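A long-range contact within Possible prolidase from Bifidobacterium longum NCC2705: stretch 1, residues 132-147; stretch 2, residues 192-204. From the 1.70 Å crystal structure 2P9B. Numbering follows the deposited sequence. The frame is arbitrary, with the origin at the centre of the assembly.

Stretch 1, residues 132-147: IRTLGDVGYEVVTLRD
Stretch 2 192-204: AQNLKAGVNAIKI

The apolar centre forms where the start of the 141-147 helix meets the turn that follows the helix of stretch 2. V143 (chi1 169°, t) points its CA-to-CB bond toward stretch 2; its CG2 lies 4.1 Å from V199 CG1, and its CG1 lies 3.7 Å from A197 O. V199 (chi1 -52°, m) has its CA-to-CB bond directed away from stretch 1, yet its CG1 still comes within 4.0 Å of Y140 CE1. Y140, at the N-cap position (phi/psi -113/26), extends its ring with chi1 -63° (m) and chi2 -62°. A197 CB sits over one face of that ring, 3.3 Å from the centroid of Y140 and 13° off the normal, a CH-pi contact; V199 CG1 meets the ring edge. The CA atoms are 7.2 Å apart for Y140 and A197, and 6.1 Å for V143 and V199.

The helix containing 192-196 finishes in a Schellman motif: G198 N bonds to L195 O at 2.9 Å, V199 N bonds weakly to N194 O at 3.3 Å, and G198 takes positive phi (102/11). A CB on G198 would lie 3.3 Å from V143 CG1 and jam against the preceding carbonyl, so the turn calls for glycine.

A second, separate segment pairs R133 with A201 (CA to CA 7.4 Å) and L135 with K203 (5.2 Å), 133-135 and 201-203 running in the same sense. The strand of stretch 1 covers 132-134; L135 (-132/63) and G136 (132/88) leave it. A201 CB packs 4.1 Å from R133 CG. The aliphatic part of K203 (chi1 172°, t; chi2 61°, p) lies along L135 (m, t), with K203 CD 3.8 Å from L135 CB and K203 CG 3.4 Å from L135 O. R133 (t, t, p) reaches stretch 2 through water 1, which accepts from R133 NH1 at 2.9 Å and donates to I202 O at 2.9 Å.

At the polar edge, Y140 OH donates to N194 OD1 in a short 2.5 Å hydrogen bond, fixing the ring's far end to the helix. R146 (t, t, p; chi4 -158°) binds the turn through the edge of its guanidinium: NH1 of R146 donates to N200 OD1 and to G198 O, each at 2.8 Å, while its NH2 reaches G198 O at 2.9 Å. N200 adopts chi1 62° (p). D147 OD1 forms a salt bridge with the same guanidinium, 3.0 Å from R146 NH2, and accepts from R146 NE at 3.1 Å. Together the stretches bury 574 Å².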

ATOM      1  N   ILE A 132      -5.564   0.859   2.824  1.00  9.04           N
ATOM      2  CA  ILE A 132      -4.719   1.647   1.945  1.00  8.91           C
ATOM      3  C   ILE A 132      -4.138   2.814   2.713  1.00  9.93           C
ATOM      4  O   ILE A 132      -4.671   3.214   3.751  1.00 10.21           O
ATOM      5  CB  ILE A 132      -5.502   2.248   0.726  1.00  8.99           C
ATOM      6  CG1 ILE A 132      -6.570   3.242   1.206  1.00 10.63           C
ATOM      7  CG2 ILE A 132      -6.125   1.139  -0.092  1.00 11.52           C
ATOM      8  CD1 ILE A 132      -7.287   3.969   0.064  1.00 10.58           C
ATOM      9  N   ARG A 133      -3.022   3.333   2.215  1.00  9.00           N
ATOM     10  CA  ARG A 133      -2.416   4.522   2.791  1.00  8.79           C
ATOM     11  C   ARG A 133      -2.267   5.466   1.617  1.00  9.11           C
ATOM     12  O   ARG A 133      -1.716   5.082   0.589  1.00  9.43           O
ATOM     13  CB  ARG A 133      -1.024   4.266   3.373  1.00  8.49           C
ATOM     14  CG  ARG A 133      -0.326   5.586   3.751  1.00  8.98           C
ATOM     15  CD  ARG A 133       1.038   5.384   4.390  1.00 10.30           C
ATOM     16  NE  ARG A 133       1.953   4.664   3.507  1.00 10.86           N
ATOM     17  CZ  ARG A 133       3.267   4.594   3.689  1.00 10.48           C
ATOM     18  NH1 ARG A 133       3.831   5.209   4.719  1.00 12.14           N
ATOM     19  NH2 ARG A 133       4.019   3.892   2.846  1.00 11.34           N
ATOM     20  N   THR A 134      -2.790   6.681   1.737  1.00 10.23           N
ATOM     21  CA  THR A 134      -2.603   7.636   0.655  1.00 10.41           C
ATOM     22  C   THR A 134      -1.315   8.380   1.000  1.00 10.34           C
ATOM     23  O   THR A 134      -0.979   8.538   2.176  1.00 11.39           O
ATOM     24  CB  THR A 134      -3.774   8.650   0.542  1.00 10.15           C
ATOM     25  OG1 THR A 134      -3.890   9.415   1.751  1.00 12.33           O
ATOM     26  CG2 THR A 134      -5.073   7.919   0.259  1.00 11.14           C
ATOM     27  N   LEU A 135      -0.577   8.803  -0.020  1.00 10.25           N
ATOM     28  CA  LEU A 135       0.655   9.539   0.198  1.00 11.37           C
ATOM     29  C   LEU A 135       0.680  10.775  -0.684  1.00 12.99           C
ATOM     30  O   LEU A 135       1.529  10.912  -1.563  1.00 15.62           O
ATOM     31  CB  LEU A 135       1.874   8.657  -0.094  1.00 12.99           C
ATOM     32  CG  LEU A 135       2.071   7.531   0.929  1.00 13.83           C
ATOM     33  CD1 LEU A 135       3.224   6.623   0.505  1.00 14.45           C
ATOM     34  CD2 LEU A 135       2.325   8.158   2.299  1.00 13.16           C
ATOM     35  N   GLY A 136      -0.266  11.670  -0.439  1.00 13.22           N
ATOM     36  CA  GLY A 136      -0.344  12.895  -1.208  1.00 13.72           C
ATOM     37  C   GLY A 136      -1.758  13.145  -1.678  1.00 12.82           C
ATOM     38  O   GLY A 136      -2.140  12.720  -2.770  1.00 16.20           O
ATOM     39  N   ASP A 137      -2.542  13.814  -0.839  1.00 12.01           N
ATOM     40  CA  ASP A 137      -3.927  14.144  -1.167  1.00 11.77           C
ATOM     41  C   ASP A 137      -3.938  15.590  -1.654  1.00 12.80           C
ATOM     42  O   ASP A 137      -2.923  16.277  -1.581  1.00 14.05           O
ATOM     43  CB  ASP A 137      -4.826  14.040   0.074  1.00 10.56           C
ATOM     44  CG  ASP A 137      -4.729  12.685   0.769  1.00 10.96           C
ATOM     45  OD1 ASP A 137      -4.445  11.690   0.085  1.00 13.09           O
ATOM     46  OD2 ASP A 137      -4.954  12.616   1.997  1.00 12.66           O
ATOM     47  N   VAL A 138      -5.079  16.054  -2.149  1.00 13.37           N
ATOM     48  CA  VAL A 138      -5.164  17.438  -2.607  1.00 15.24           C
ATOM     49  C   VAL A 138      -5.321  18.335  -1.383  1.00 16.22           C
ATOM     50  O   VAL A 138      -4.583  19.306  -1.203  1.00 18.34           O
ATOM     51  CB  VAL A 138      -6.363  17.647  -3.557  1.00 16.07           C
ATOM     52  CG1 VAL A 138      -6.508  19.124  -3.894  1.00 17.48           C
ATOM     53  CG2 VAL A 138      -6.164  16.835  -4.824  1.00 15.53           C
ATOM     54  N   GLY A 139      -6.289  17.992  -0.542  1.00 15.95           N
ATOM     55  CA  GLY A 139      -6.539  18.744   0.672  1.00 16.16           C
ATOM     56  C   GLY A 139      -6.829  17.755   1.782  1.00 14.56           C
ATOM     57  O   GLY A 139      -6.056  16.824   1.998  1.00 15.72           O
ATOM     58  N   TYR A 140      -7.946  17.935   2.476  1.00 14.42           N
ATOM     59  CA  TYR A 140      -8.298  17.024   3.553  1.00 14.48           C
ATOM     60  C   TYR A 140      -9.546  16.199   3.248  1.00 14.19           C
ATOM     61  O   TYR A 140     -10.232  15.713   4.154  1.00 14.02           O
ATOM     62  CB  TYR A 140      -8.433  17.817   4.854  1.00 14.94           C
ATOM     63  CG  TYR A 140      -7.112  18.443   5.236  1.00 15.45           C
ATOM     64  CD1 TYR A 140      -6.005  17.644   5.521  1.00 15.10           C
ATOM     65  CD2 TYR A 140      -6.937  19.829   5.225  1.00 18.45           C
ATOM     66  CE1 TYR A 140      -4.751  18.200   5.776  1.00 16.03           C
ATOM     67  CE2 TYR A 140      -5.681  20.398   5.480  1.00 17.35           C
ATOM     68  CZ  TYR A 140      -4.595  19.577   5.754  1.00 16.75           C
ATOM     69  OH  TYR A 140      -3.352  20.123   5.991  1.00 16.48           O
ATOM     70  N   GLU A 141      -9.800  16.007   1.953  1.00 14.14           N
ATOM     71  CA  GLU A 141     -10.949  15.238   1.488  1.00 14.51           C
ATOM     72  C   GLU A 141     -10.848  13.753   1.824  1.00 12.82           C
ATOM     73  O   GLU A 141     -11.870  13.076   1.967  1.00 13.32           O
ATOM     74  CB  GLU A 141     -11.134  15.412  -0.030  1.00 15.53           C
ATOM     75  CG  GLU A 141     -10.043  14.804  -0.924  1.00 16.12           C
ATOM     76  CD  GLU A 141      -8.728  15.573  -0.900  1.00 18.40           C
ATOM     77  OE1 GLU A 141      -8.712  16.735  -0.443  1.00 19.74           O
ATOM     78  OE2 GLU A 141      -7.707  15.019  -1.356  1.00 19.37           O
ATOM     79  N   VAL A 142      -9.628  13.232   1.930  1.00 12.53           N
ATOM     80  CA  VAL A 142      -9.471  11.819   2.266  1.00 11.58           C
ATOM     81  C   VAL A 142      -9.689  11.648   3.765  1.00 11.97           C
ATOM     82  O   VAL A 142     -10.213  10.630   4.212  1.00 12.77           O
ATOM     83  CB  VAL A 142      -8.080  11.274   1.862  1.00 12.23           C
ATOM     84  CG1 VAL A 142      -8.013   9.770   2.120  1.00 11.78           C
ATOM     85  CG2 VAL A 142      -7.838  11.543   0.383  1.00 12.46           C
ATOM     86  N   VAL A 143      -9.297  12.648   4.547  1.00 12.94           N
ATOM     87  CA  VAL A 143      -9.514  12.576   5.985  1.00 12.35           C
ATOM     88  C   VAL A 143     -11.025  12.475   6.191  1.00 12.68           C
ATOM     89  O   VAL A 143     -11.511  11.672   6.978  1.00 13.08           O
ATOM     90  CB  VAL A 143      -8.987  13.837   6.705  1.00 12.56           C
ATOM     91  CG1 VAL A 143      -9.466  13.855   8.154  1.00 13.24           C
ATOM     92  CG2 VAL A 143      -7.467  13.850   6.668  1.00 12.13           C
ATOM     93  N   THR A 144     -11.762  13.297   5.457  1.00 13.82           N
ATOM     94  CA  THR A 144     -13.211  13.298   5.549  1.00 13.67           C
ATOM     95  C   THR A 144     -13.785  11.929   5.202  1.00 13.91           C
ATOM     96  O   THR A 144     -14.618  11.397   5.938  1.00 14.86           O
ATOM     97  CB  THR A 144     -13.799  14.360   4.615  1.00 15.33           C
ATOM     98  OG1 THR A 144     -13.336  15.648   5.033  1.00 17.12           O
ATOM     99  CG2 THR A 144     -15.316  14.332   4.651  1.00 17.37           C
ATOM    100  N   LEU A 145     -13.333  11.365   4.085  1.00 13.31           N
ATOM    101  CA  LEU A 145     -13.797  10.055   3.633  1.00 12.01           C
ATOM    102  C   LEU A 145     -13.465   8.973   4.662  1.00 12.02           C
ATOM    103  O   LEU A 145     -14.305   8.139   5.002  1.00 12.91           O
ATOM    104  CB  LEU A 145     -13.156   9.705   2.285  1.00 12.32           C
ATOM    105  CG  LEU A 145     -13.484   8.322   1.709  1.00 12.12           C
ATOM    106  CD1 LEU A 145     -14.975   8.215   1.448  1.00 13.92           C
ATOM    107  CD2 LEU A 145     -12.696   8.105   0.417  1.00 12.70           C
ATOM    108  N   ARG A 146     -12.233   8.993   5.158  1.00 11.41           N
ATOM    109  CA  ARG A 146     -11.803   8.028   6.160  1.00 11.57           C
ATOM    110  C   ARG A 146     -12.721   8.077   7.379  1.00 12.05           C
ATOM    111  O   ARG A 146     -13.131   7.042   7.905  1.00 13.66           O
ATOM    112  CB  ARG A 146     -10.371   8.331   6.606  1.00 11.72           C
ATOM    113  CG  ARG A 146      -9.866   7.449   7.739  1.00 11.47           C
ATOM    114  CD  ARG A 146      -8.708   8.125   8.456  1.00 13.46           C
ATOM    115  NE  ARG A 146      -9.179   9.255   9.260  1.00 12.12           N
ATOM    116  CZ  ARG A 146      -8.417  10.269   9.659  1.00 12.32           C
ATOM    117  NH1 ARG A 146      -7.131  10.317   9.325  1.00 12.21           N
ATOM    118  NH2 ARG A 146      -8.938  11.229  10.410  1.00 12.86           N
ATOM    119  N   ASP A 147     -13.039   9.287   7.831  1.00 12.81           N
ATOM    120  CA  ASP A 147     -13.898   9.438   8.997  1.00 14.60           C
ATOM    121  C   ASP A 147     -15.307   8.897   8.764  1.00 14.66           C
ATOM    122  O   ASP A 147     -15.914   8.337   9.678  1.00 16.48           O
ATOM    123  CB  ASP A 147     -13.960  10.907   9.441  1.00 15.77           C
ATOM    124  CG  ASP A 147     -12.654  11.388  10.062  1.00 18.04           C
ATOM    125  OD1 ASP A 147     -11.812  10.534  10.413  1.00 18.26           O
ATOM    126  OD2 ASP A 147     -12.476  12.618  10.213  1.00 18.91           O
ATOM    127  N   ALA A 192       2.470  20.153  11.594  1.00 15.18           N
ATOM    128  CA  ALA A 192       1.487  20.404  12.646  1.00 15.44           C
ATOM    129  C   ALA A 192       0.132  20.729  12.020  1.00 15.06           C
ATOM    130  O   ALA A 192      -0.920  20.342  12.543  1.00 15.21           O
ATOM    131  CB  ALA A 192       1.940  21.554  13.530  1.00 16.36           C
ATOM    132  N   GLN A 193       0.163  21.448  10.902  1.00 16.01           N
ATOM    133  CA  GLN A 193      -1.060  21.816  10.197  1.00 17.08           C
ATOM    134  C   GLN A 193      -1.773  20.551   9.732  1.00 15.93           C
ATOM    135  O   GLN A 193      -2.993  20.442   9.844  1.00 14.72           O
ATOM    136  CB  GLN A 193      -0.737  22.711   8.994  1.00 20.30           C
ATOM    137  CG  GLN A 193      -0.004  23.991   9.378  1.00 25.96           C
ATOM    138  CD  GLN A 193       0.248  24.923   8.201  1.00 30.42           C
ATOM    139  OE1 GLN A 193       0.807  24.521   7.181  1.00 32.73           O
ATOM    140  NE2 GLN A 193      -0.159  26.180   8.346  1.00 32.66           N
ATOM    141  N   ASN A 194      -1.009  19.596   9.211  1.00 15.09           N
ATOM    142  CA  ASN A 194      -1.592  18.345   8.752  1.00 14.48           C
ATOM    143  C   ASN A 194      -2.157  17.549   9.916  1.00 12.82           C
ATOM    144  O   ASN A 194      -3.261  17.027   9.834  1.00 13.27           O
ATOM    145  CB  ASN A 194      -0.554  17.501   8.012  1.00 15.32           C
ATOM    146  CG  ASN A 194      -0.623  17.682   6.510  1.00 17.72           C
ATOM    147  OD1 ASN A 194      -1.436  18.452   6.005  1.00 20.33           O
ATOM    148  ND2 ASN A 194       0.230  16.964   5.787  1.00 16.50           N
ATOM    149  N   LEU A 195      -1.395  17.461  11.000  1.00 12.52           N
ATOM    150  CA  LEU A 195      -1.842  16.725  12.177  1.00 11.61           C
ATOM    151  C   LEU A 195      -3.120  17.344  12.743  1.00 12.01           C
ATOM    152  O   LEU A 195      -4.074  16.635  13.072  1.00 13.22           O
ATOM    153  CB  LEU A 195      -0.735  16.717  13.237  1.00 12.59           C
ATOM    154  CG  LEU A 195       0.538  15.955  12.849  1.00 13.17           C
ATOM    155  CD1 LEU A 195       1.641  16.224  13.862  1.00 14.09           C
ATOM    156  CD2 LEU A 195       0.230  14.465  12.773  1.00 15.13           C
ATOM    157  N   LYS A 196      -3.136  18.669  12.856  1.00 12.20           N
ATOM    158  CA  LYS A 196      -4.304  19.371  13.373  1.00 13.69           C
ATOM    159  C   LYS A 196      -5.525  19.076  12.500  1.00 13.37           C
ATOM    160  O   LYS A 196      -6.651  18.990  12.995  1.00 13.42           O
ATOM    161  CB  LYS A 196      -4.028  20.882  13.420  1.00 13.84           C
ATOM    162  CG  LYS A 196      -5.211  21.736  13.891  1.00 15.02           C
ATOM    163  CD  LYS A 196      -5.711  21.314  15.272  1.00 17.95           C
ATOM    164  CE  LYS A 196      -6.973  22.087  15.652  1.00 19.55           C
ATOM    165  NZ  LYS A 196      -7.710  21.461  16.780  1.00 18.32           N
ATOM    166  N   ALA A 197      -5.288  18.907  11.200  1.00 13.08           N
ATOM    167  CA  ALA A 197      -6.356  18.625  10.248  1.00 14.10           C
ATOM    168  C   ALA A 197      -6.873  17.192  10.335  1.00 14.59           C
ATOM    169  O   ALA A 197      -7.880  16.854   9.710  1.00 17.59           O
ATOM    170  CB  ALA A 197      -5.884  18.920   8.835  1.00 14.65           C
ATOM    171  N   GLY A 198      -6.171  16.347  11.088  1.00 13.32           N
ATOM    172  CA  GLY A 198      -6.614  14.975  11.271  1.00 12.73           C
ATOM    173  C   GLY A 198      -5.957  13.852  10.484  1.00 12.33           C
ATOM    174  O   GLY A 198      -6.461  12.728  10.491  1.00 14.57           O
ATOM    175  N   VAL A 199      -4.842  14.117   9.815  1.00 12.91           N
ATOM    176  CA  VAL A 199      -4.205  13.045   9.053  1.00 12.01           C
ATOM    177  C   VAL A 199      -3.677  11.947   9.975  1.00 11.82           C
ATOM    178  O   VAL A 199      -3.438  12.185  11.160  1.00 13.58           O
ATOM    179  CB  VAL A 199      -3.025  13.573   8.196  1.00  9.97           C
ATOM    180  CG1 VAL A 199      -3.482  14.748   7.350  1.00 12.38           C
ATOM    181  CG2 VAL A 199      -1.850  13.966   9.086  1.00 12.33           C
ATOM    182  N   ASN A 200      -3.536  10.736   9.442  1.00 11.44           N
ATOM    183  CA  ASN A 200      -2.966   9.645  10.222  1.00 12.34           C
ATOM    184  C   ASN A 200      -1.858   8.973   9.412  1.00 11.60           C
ATOM    185  O   ASN A 200      -1.608   7.776   9.518  1.00 13.89           O
ATOM    186  CB  ASN A 200      -4.041   8.651  10.712  1.00 13.64           C
ATOM    187  CG  ASN A 200      -4.780   7.952   9.598  1.00 12.69           C
ATOM    188  OD1 ASN A 200      -5.091   8.542   8.566  1.00 13.72           O
ATOM    189  ND2 ASN A 200      -5.105   6.678   9.821  1.00 15.47           N
ATOM    190  N   ALA A 201      -1.191   9.805   8.611  1.00 11.17           N
ATOM    191  CA  ALA A 201      -0.050   9.425   7.783  1.00 11.04           C
ATOM    192  C   ALA A 201       0.578  10.726   7.274  1.00 11.56           C
ATOM    193  O   ALA A 201      -0.103  11.743   7.167  1.00 11.36           O
ATOM    194  CB  ALA A 201      -0.498   8.550   6.600  1.00 11.40           C
ATOM    195  N   ILE A 202       1.881  10.702   7.006  1.00 11.30           N
ATOM    196  CA  ILE A 202       2.576  11.879   6.484  1.00 11.52           C
ATOM    197  C   ILE A 202       3.428  11.449   5.296  1.00 11.32           C
ATOM    198  O   ILE A 202       4.025  10.369   5.316  1.00 13.95           O
ATOM    199  CB  ILE A 202       3.509  12.519   7.542  1.00 12.31           C
ATOM    200  CG1 ILE A 202       2.683  13.161   8.662  1.00 13.51           C
ATOM    201  CG2 ILE A 202       4.392  13.576   6.887  1.00 11.50           C
ATOM    202  CD1 ILE A 202       1.849  14.355   8.216  1.00 14.51           C
ATOM    203  N   LYS A 203       3.471  12.287   4.265  1.00 11.93           N
ATOM    204  CA  LYS A 203       4.275  12.013   3.078  1.00 12.98           C
ATOM    205  C   LYS A 203       5.202  13.195   2.799  1.00 12.58           C
ATOM    206  O   LYS A 203       4.756  14.343   2.730  1.00 13.90           O
ATOM    207  CB  LYS A 203       3.379  11.786   1.857  1.00 14.71           C
ATOM    208  CG  LYS A 203       4.137  11.678   0.539  1.00 18.21           C
ATOM    209  CD  LYS A 203       5.113  10.508   0.555  1.00 19.87           C
ATOM    210  CE  LYS A 203       5.613  10.204  -0.849  1.00 23.30           C
ATOM    211  NZ  LYS A 203       6.252   8.864  -0.915  1.00 24.47           N
ATOM    212  N   ILE A 204       6.490  12.900   2.657  1.00 13.77           N
ATOM    213  CA  ILE A 204       7.500  13.913   2.365  1.00 13.32           C
ATOM    214  C   ILE A 204       8.154  13.554   1.034  1.00 12.77           C
ATOM    215  O   ILE A 204       8.375  12.376   0.750  1.00 15.05           O
ATOM    216  CB  ILE A 204       8.637  13.921   3.422  1.00 13.64           C
ATOM    217  CG1 ILE A 204       8.070  14.113   4.829  1.00 15.91           C
ATOM    218  CG2 ILE A 204       9.627  15.036   3.113  1.00 15.34           C
ATOM    219  CD1 ILE A 204       9.104  13.879   5.923  1.00 18.03           C
TER
HETATM  220  O   HOH W   1       3.045   7.725   6.028  1.00 12.05           O